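Local coordinates for protein MP-4 (Mucuna pruriens, PDB 5DSS) that contributes to snake venom neutralization by the plant's seeds through stimulation of cross-reactive antibodies and belongs to a Kunitz-type family of protease inhibitors, at residues L35-T40 / N58-K63; K39-N44 / N160-R165. All coordinates share one frame; numbering follows the deposited sequence.

The two contacts start from one stretch of chain and show how a protein without helices ties strands and long loops together. Interaction 1 (35-40 with 58-63) uses the strand 35-37, an outer strand of an antiparallel sheet, and sets it against the approach to strand 62-63, which belongs to a second sheet. Interaction 2 (39-44 with 160-165) takes the loop that follows strand 35-37 to the turn leading into strand 164-167, a member of the first sheet. Their centres lie about 13 Å apart, and they share Lys39 and Thr40. Interaction 1 is mainly apolar and backbone contact, whereas interaction 2 is built round a carboxylate and two arginines. Strand 49-51 lies between strands 35-37 and 164-167.

Interaction 1. Residues L35-T40 / N58-K63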
loop_
_atom_site.group_PDB
_atom_site.type_symbol
_atom_site.label_atom_id
_atom_site.label_comp_id
_atom_site.label_asym_id
_atom_site.label_seq_id
_atom_site.Cartn_x
_atom_site.Cartn_y
_atom_site.Cartn_z
ATOM N N LEU A 35 -6.413 5.565 -4.384
ATOM C CA LEU A 35 -5.990 4.263 -4.866
ATOM C C LEU A 35 -7.093 3.189 -4.953
ATOM O O LEU A 35 -8.042 3.170 -4.157
ATOM C CB LEU A 35 -4.866 3.675 -4.003
ATOM C CG LEU A 35 -4.743 3.574 -2.476
ATOM C CD1 LEU A 35 -5.838 2.785 -1.779
ATOM C CD2 LEU A 35 -3.387 2.965 -2.152
ATOM N N ARG A 36 -6.951 2.306 -5.941
ATOM C CA ARG A 36 -7.856 1.189 -6.099
ATOM C C ARG A 36 -7.237 0.074 -6.922
ATOM O O ARG A 36 -6.045 0.135 -7.255
ATOM C CB ARG A 36 -9.110 1.719 -6.792
ATOM C CG ARG A 36 -9.084 3.188 -7.218
ATOM C CD ARG A 36 -7.933 3.502 -8.149
ATOM N NE ARG A 36 -8.305 3.354 -9.551
ATOM C CZ ARG A 36 -7.544 3.771 -10.557
ATOM N NH1 ARG A 36 -7.928 3.607 -11.827
ATOM N NH2 ARG A 36 -6.436 4.445 -10.295
ATOM N N LEU A 37 -8.055 -0.937 -7.237
ATOM C CA LEU A 37 -7.697 -1.921 -8.255
ATOM C C LEU A 37 -8.044 -1.183 -9.501
ATOM O O LEU A 37 -9.198 -0.790 -9.694
ATOM C CB LEU A 37 -8.581 -3.168 -8.207
ATOM C CG LEU A 37 -8.174 -4.383 -7.405
ATOM C CD1 LEU A 37 -6.788 -4.876 -7.777
ATOM C CD2 LEU A 37 -8.287 -4.027 -5.945
ATOM N N GLY A 38 -7.055 -0.962 -10.333
ATOM C CA GLY A 38 -7.274 -0.097 -11.459
ATOM C C GLY A 38 -6.996 -0.801 -12.746
ATOM O O GLY A 38 -6.477 -1.925 -12.758
ATOM N N LYS A 39 -7.288 -0.139 -13.833
ATOM C CA LYS A 39 -6.974 -0.694 -15.096
ATOM C C LYS A 39 -5.573 -0.161 -15.566
ATOM O O LYS A 39 -5.281 1.033 -15.669
ATOM C CB LYS A 39 -8.174 -0.538 -16.072
ATOM C CG LYS A 39 -8.282 -1.568 -17.195
ATOM C CD LYS A 39 -8.784 -0.992 -18.506
ATOM C CE LYS A 39 -10.260 -1.241 -18.734
ATOM N NZ LYS A 39 -10.793 -0.951 -20.076
ATOM N N THR A 40 -4.695 -1.125 -15.763
ATOM C CA THR A 40 -3.368 -0.870 -16.307
ATOM C C THR A 40 -2.915 -2.134 -17.049
ATOM O O THR A 40 -3.157 -3.247 -16.574
ATOM C CB THR A 40 -2.383 -0.435 -15.196
ATOM O OG1 THR A 40 -2.244 0.994 -15.209
ATOM C CG2 THR A 40 -1.011 -1.079 -15.377
ATOM N N ASN A 58 -11.897 7.444 -3.936
ATOM C CA ASN A 58 -11.007 7.102 -2.850
ATOM C C ASN A 58 -10.558 5.671 -2.972
ATOM O O ASN A 58 -9.806 5.189 -2.167
ATOM C CB ASN A 58 -11.736 7.264 -1.534
ATOM C CG ASN A 58 -13.234 7.054 -1.674
ATOM O OD1 ASN A 58 -13.728 6.699 -2.755
ATOM N ND2 ASN A 58 -13.973 7.295 -0.589
ATOM N N GLY A 59 -11.006 4.997 -4.016
ATOM C CA GLY A 59 -10.615 3.613 -4.259
ATOM C C GLY A 59 -11.292 2.531 -3.446
ATOM O O GLY A 59 -12.517 2.496 -3.351
ATOM N N LEU A 60 -10.486 1.641 -2.876
ATOM C CA LEU A 60 -10.976 0.453 -2.179
ATOM C C LEU A 60 -10.401 0.366 -0.750
ATOM O O LEU A 60 -9.201 0.634 -0.540
ATOM C CB LEU A 60 -10.540 -0.798 -2.967
ATOM C CG LEU A 60 -11.361 -1.611 -3.971
ATOM C CD1 LEU A 60 -11.635 -0.867 -5.270
ATOM C CD2 LEU A 60 -10.598 -2.888 -4.274
ATOM N N PRO A 61 -11.239 -0.038 0.226
ATOM C CA PRO A 61 -10.794 -0.160 1.623
ATOM C C PRO A 61 -9.486 -0.942 1.772
ATOM O O PRO A 61 -9.185 -1.799 0.931
ATOM C CB PRO A 61 -11.948 -0.916 2.292
ATOM C CG PRO A 61 -13.145 -0.542 1.494
ATOM C CD PRO A 61 -12.653 -0.434 0.071
ATOM N N VAL A 62 -8.728 -0.640 2.825
ATOM C CA VAL A 62 -7.400 -1.187 3.025
ATOM C C VAL A 62 -7.235 -1.749 4.442
ATOM O O VAL A 62 -7.176 -0.989 5.432
ATOM C CB VAL A 62 -6.395 -0.015 2.802
ATOM C CG1 VAL A 62 -4.982 -0.544 2.570
ATOM C CG2 VAL A 62 -6.823 0.889 1.645
ATOM N N LYS A 63 -7.136 -3.073 4.548
ATOM C CA LYS A 63 -7.053 -3.721 5.862
ATOM C C LYS A 63 -5.648 -4.013 6.414
ATOM O O LYS A 63 -5.023 -5.014 6.094
ATOM C CB LYS A 63 -7.900 -4.989 5.883
ATOM C CG LYS A 63 -9.183 -4.883 6.690
ATOM C CD LYS A 63 -10.002 -6.157 6.494
ATOM C CE LYS A 63 -11.184 -6.287 7.439
ATOM N NZ LYS A 63 -12.303 -5.338 7.173
#
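At the junction of two antiparallel sheets, Leu35 to Leu37, on an edge strand, meet the loop Asn58 to Leu60 and, further on, Val62. The short stretches in contact, Leu35 to Leu37 and Asn58 to Val62, run in directions 71° apart. Their main polar link is Leu60 N to Leu35 O at 3.2 Å, bent to 136° at the hydrogen; the position of that oxygen is uncertain, so the bond deserves caution. Gly59, with its positive phi, faces the aliphatic part of Arg36, whose CG lies 3.4 Å from Gly59 CA.

The family of this chain is of the trefoil kind, consistent with a Kunitz-type β-trefoil; here the contact joins strand 35-37 of one sheet to the loop entering strand 62-63 of another. Leu35 CG sits between the backbone N and the carbonyl carbon (chi1 47°). Further out, Leu35 CD1 lies 4.0 Å from Val62 CG2, the two side chains crossing at about a right angle. Arg36 CB meets Leu60 CD1 at 3.9 Å. Leu37 and Leu60 also cross at about a right angle, CD2 toward CD2, though their modelled spacing is doubtful; both side chains rest on Phe84, while Leu35 leans on Ile23 of strand 20-24.

Interaction 2. Residues K39-N44 / N160-R165; sequences KTRNLN and NREGRR
Arg41 and Glu162 provide the charged link between the loop 39-44 and the segment 160-165, whose loop leads into strand 164-167. Arg41 NH1 stands 3.5 Å from Glu162 OE2 in a salt bridge, with the carboxylate oxygen at the edge of the guanidinium and near its plane, although the planes of the two groups are turned 72° apart. The other carboxylate oxygen serves the backbone of the same arginine: Arg41 N gives a weak hydrogen bond to Glu162 OE1 at 2.8 Å, bent to 128°, and the place of OE1 is less sure. One carboxylate thus meets both the main chain and the side chain of Arg41. Asn160 ND2 lies 3.7 Å from Arg41 NH2, the amide and guanidinium planes almost perpendicular; both groups are donors, so this is not a bond.

Like charges also lie near each other, Arg165 NH1 standing 3.9 Å above the plane of the Arg41 guanidinium, over its centre, with the two guanidinium planes 69° apart. The nearby carboxylate of Glu162 would be expected to ease the repulsion. Consistent with the β-trefoil expected of this family, the contact joins the loop after strand 35-37 to the one entering strand 164-167, more than 110 residues on.

The apolar part rests on Thr40, whose CG2, itself of uncertain position, lies over one face of the Arg165 guanidinium, offset toward its rim, and 4.1 Å from Arg165 CD. The chain of Arg165 bends at chi3, and its NE also lies 4.1 Å from Thr40 CG2. Thr48 touches both Thr40 and Arg165, and Arg41 also packs on His118.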
loop_
_atom_site.group_PDB
_atom_site.type_symbol
_atom_site.label_atom_id
_atom_site.label_comp_id
_atom_site.label_asym_id
_atom_site.label_seq_id
_atom_site.Cartn_x
_atom_site.Cartn_y
_atom_site.Cartn_z
ATOM N N LYS A 39 -7.288 -0.139 -13.833
ATOM C CA LYS A 39 -6.974 -0.694 -15.096
ATOM C C LYS A 39 -5.573 -0.161 -15.566
ATOM O O LYS A 39 -5.281 1.033 -15.669
ATOM C CB LYS A 39 -8.174 -0.538 -16.072
ATOM C CG LYS A 39 -8.282 -1.568 -17.195
ATOM C CD LYS A 39 -8.784 -0.992 -18.506
ATOM C CE LYS A 39 -10.260 -1.241 -18.734
ATOM N NZ LYS A 39 -10.793 -0.951 -20.076
ATOM N N THR A 40 -4.695 -1.125 -15.763
ATOM C CA THR A 40 -3.368 -0.870 -16.307
ATOM C C THR A 40 -2.915 -2.134 -17.049
ATOM O O THR A 40 -3.157 -3.247 -16.574
ATOM C CB THR A 40 -2.383 -0.435 -15.196
ATOM O OG1 THR A 40 -2.244 0.994 -15.209
ATOM C CG2 THR A 40 -1.011 -1.079 -15.377
ATOM N N ARG A 41 -2.265 -1.949 -18.199
ATOM C CA ARG A 41 -1.789 -3.034 -19.073
ATOM C C ARG A 41 -2.937 -3.882 -19.628
ATOM O O ARG A 41 -4.046 -3.385 -19.826
ATOM C CB ARG A 41 -0.729 -3.902 -18.383
ATOM C CG ARG A 41 0.395 -4.340 -19.311
ATOM C CD ARG A 41 1.680 -4.564 -18.534
ATOM N NE ARG A 41 2.791 -3.788 -19.084
ATOM C CZ ARG A 41 2.670 -2.606 -19.686
ATOM N NH1 ARG A 41 1.478 -2.032 -19.820
ATOM N NH2 ARG A 41 3.753 -1.992 -20.152
ATOM N N ASN A 42 -2.677 -5.154 -19.897
ATOM C CA ASN A 42 -3.749 -6.015 -20.366
ATOM C C ASN A 42 -4.125 -7.243 -19.513
ATOM O O ASN A 42 -4.086 -7.193 -18.275
ATOM C CB ASN A 42 -3.724 -6.267 -21.863
ATOM C CG ASN A 42 -4.549 -5.249 -22.635
ATOM O OD1 ASN A 42 -5.776 -5.215 -22.528
ATOM N ND2 ASN A 42 -3.877 -4.418 -23.423
ATOM N N LEU A 43 -4.619 -8.265 -20.124
ATOM C CA LEU A 43 -5.374 -9.197 -19.362
ATOM C C LEU A 43 -5.096 -10.192 -18.219
ATOM O O LEU A 43 -5.678 -10.017 -17.170
ATOM C CB LEU A 43 -6.363 -9.829 -20.399
ATOM C CG LEU A 43 -7.039 -11.195 -20.393
ATOM C CD1 LEU A 43 -8.401 -10.998 -19.757
ATOM C CD2 LEU A 43 -7.230 -11.531 -21.866
ATOM N N ASN A 44 -4.116 -11.069 -18.223
ATOM C CA ASN A 44 -4.157 -11.990 -17.069
ATOM C C ASN A 44 -4.105 -11.193 -15.753
ATOM O O ASN A 44 -3.786 -10.001 -15.767
ATOM C CB ASN A 44 -3.197 -13.172 -17.116
ATOM C CG ASN A 44 -3.853 -14.480 -17.547
ATOM O OD1 ASN A 44 -3.941 -15.441 -16.781
ATOM N ND2 ASN A 44 -4.371 -14.494 -18.779
ATOM N N ASN A 160 4.023 4.860 -15.872
ATOM C CA ASN A 160 3.802 4.033 -17.052
ATOM C C ASN A 160 2.629 4.507 -17.944
ATOM O O ASN A 160 2.264 3.819 -18.900
ATOM C CB ASN A 160 3.701 2.531 -16.678
ATOM C CG ASN A 160 3.906 1.594 -17.880
ATOM O OD1 ASN A 160 3.364 1.817 -18.970
ATOM N ND2 ASN A 160 4.680 0.521 -17.666
ATOM N N ARG A 161 2.058 5.683 -17.656
ATOM C CA ARG A 161 1.086 6.320 -18.585
ATOM C C ARG A 161 -0.329 5.709 -18.552
ATOM O O ARG A 161 -1.121 5.864 -19.479
ATOM C CB ARG A 161 1.628 6.319 -20.037
ATOM C CG ARG A 161 3.106 6.664 -20.198
ATOM C CD ARG A 161 3.531 6.713 -21.664
ATOM N NE ARG A 161 3.465 5.412 -22.342
ATOM C CZ ARG A 161 2.720 5.155 -23.415
ATOM N NH1 ARG A 161 1.965 6.103 -23.959
ATOM N NH2 ARG A 161 2.734 3.947 -23.952
ATOM N N GLU A 162 -0.641 5.015 -17.469
ATOM C CA GLU A 162 -1.936 4.356 -17.327
ATOM C C GLU A 162 -2.651 4.846 -16.091
ATOM O O GLU A 162 -3.877 4.792 -15.972
ATOM C CB GLU A 162 -1.643 2.880 -17.245
ATOM C CG GLU A 162 -0.305 2.597 -17.920
ATOM C CD GLU A 162 -0.235 1.254 -18.592
ATOM O OE1 GLU A 162 -0.495 0.259 -17.897
ATOM O OE2 GLU A 162 0.090 1.201 -19.795
ATOM N N GLY A 163 -1.829 5.352 -15.190
ATOM C CA GLY A 163 -2.223 5.761 -13.868
ATOM C C GLY A 163 -0.874 5.785 -13.198
ATOM O O GLY A 163 0.129 6.155 -13.809
ATOM N N ARG A 164 -0.848 5.359 -11.949
ATOM C CA ARG A 164 0.351 5.408 -11.180
ATOM C C ARG A 164 0.581 4.124 -10.383
ATOM O O ARG A 164 -0.003 3.926 -9.314
ATOM C CB ARG A 164 0.215 6.557 -10.225
ATOM C CG ARG A 164 1.428 7.434 -10.138
ATOM C CD ARG A 164 1.026 8.544 -9.217
ATOM N NE ARG A 164 1.762 9.747 -9.521
ATOM C CZ ARG A 164 1.183 10.877 -9.878
ATOM N NH1 ARG A 164 -0.150 10.922 -9.962
ATOM N NH2 ARG A 164 1.942 11.952 -10.109
ATOM N N ARG A 165 1.444 3.257 -10.904
ATOM C CA ARG A 165 1.757 1.997 -10.243
ATOM C C ARG A 165 2.664 2.315 -9.066
ATOM O O ARG A 165 3.717 2.941 -9.231
ATOM C CB ARG A 165 2.509 1.037 -11.213
ATOM C CG ARG A 165 1.699 0.791 -12.497
ATOM C CD ARG A 165 2.469 0.349 -13.726
ATOM N NE ARG A 165 2.744 -1.083 -13.689
ATOM C CZ ARG A 165 3.087 -1.835 -14.744
ATOM N NH1 ARG A 165 3.205 -1.304 -15.964
ATOM N NH2 ARG A 165 3.312 -3.137 -14.584
#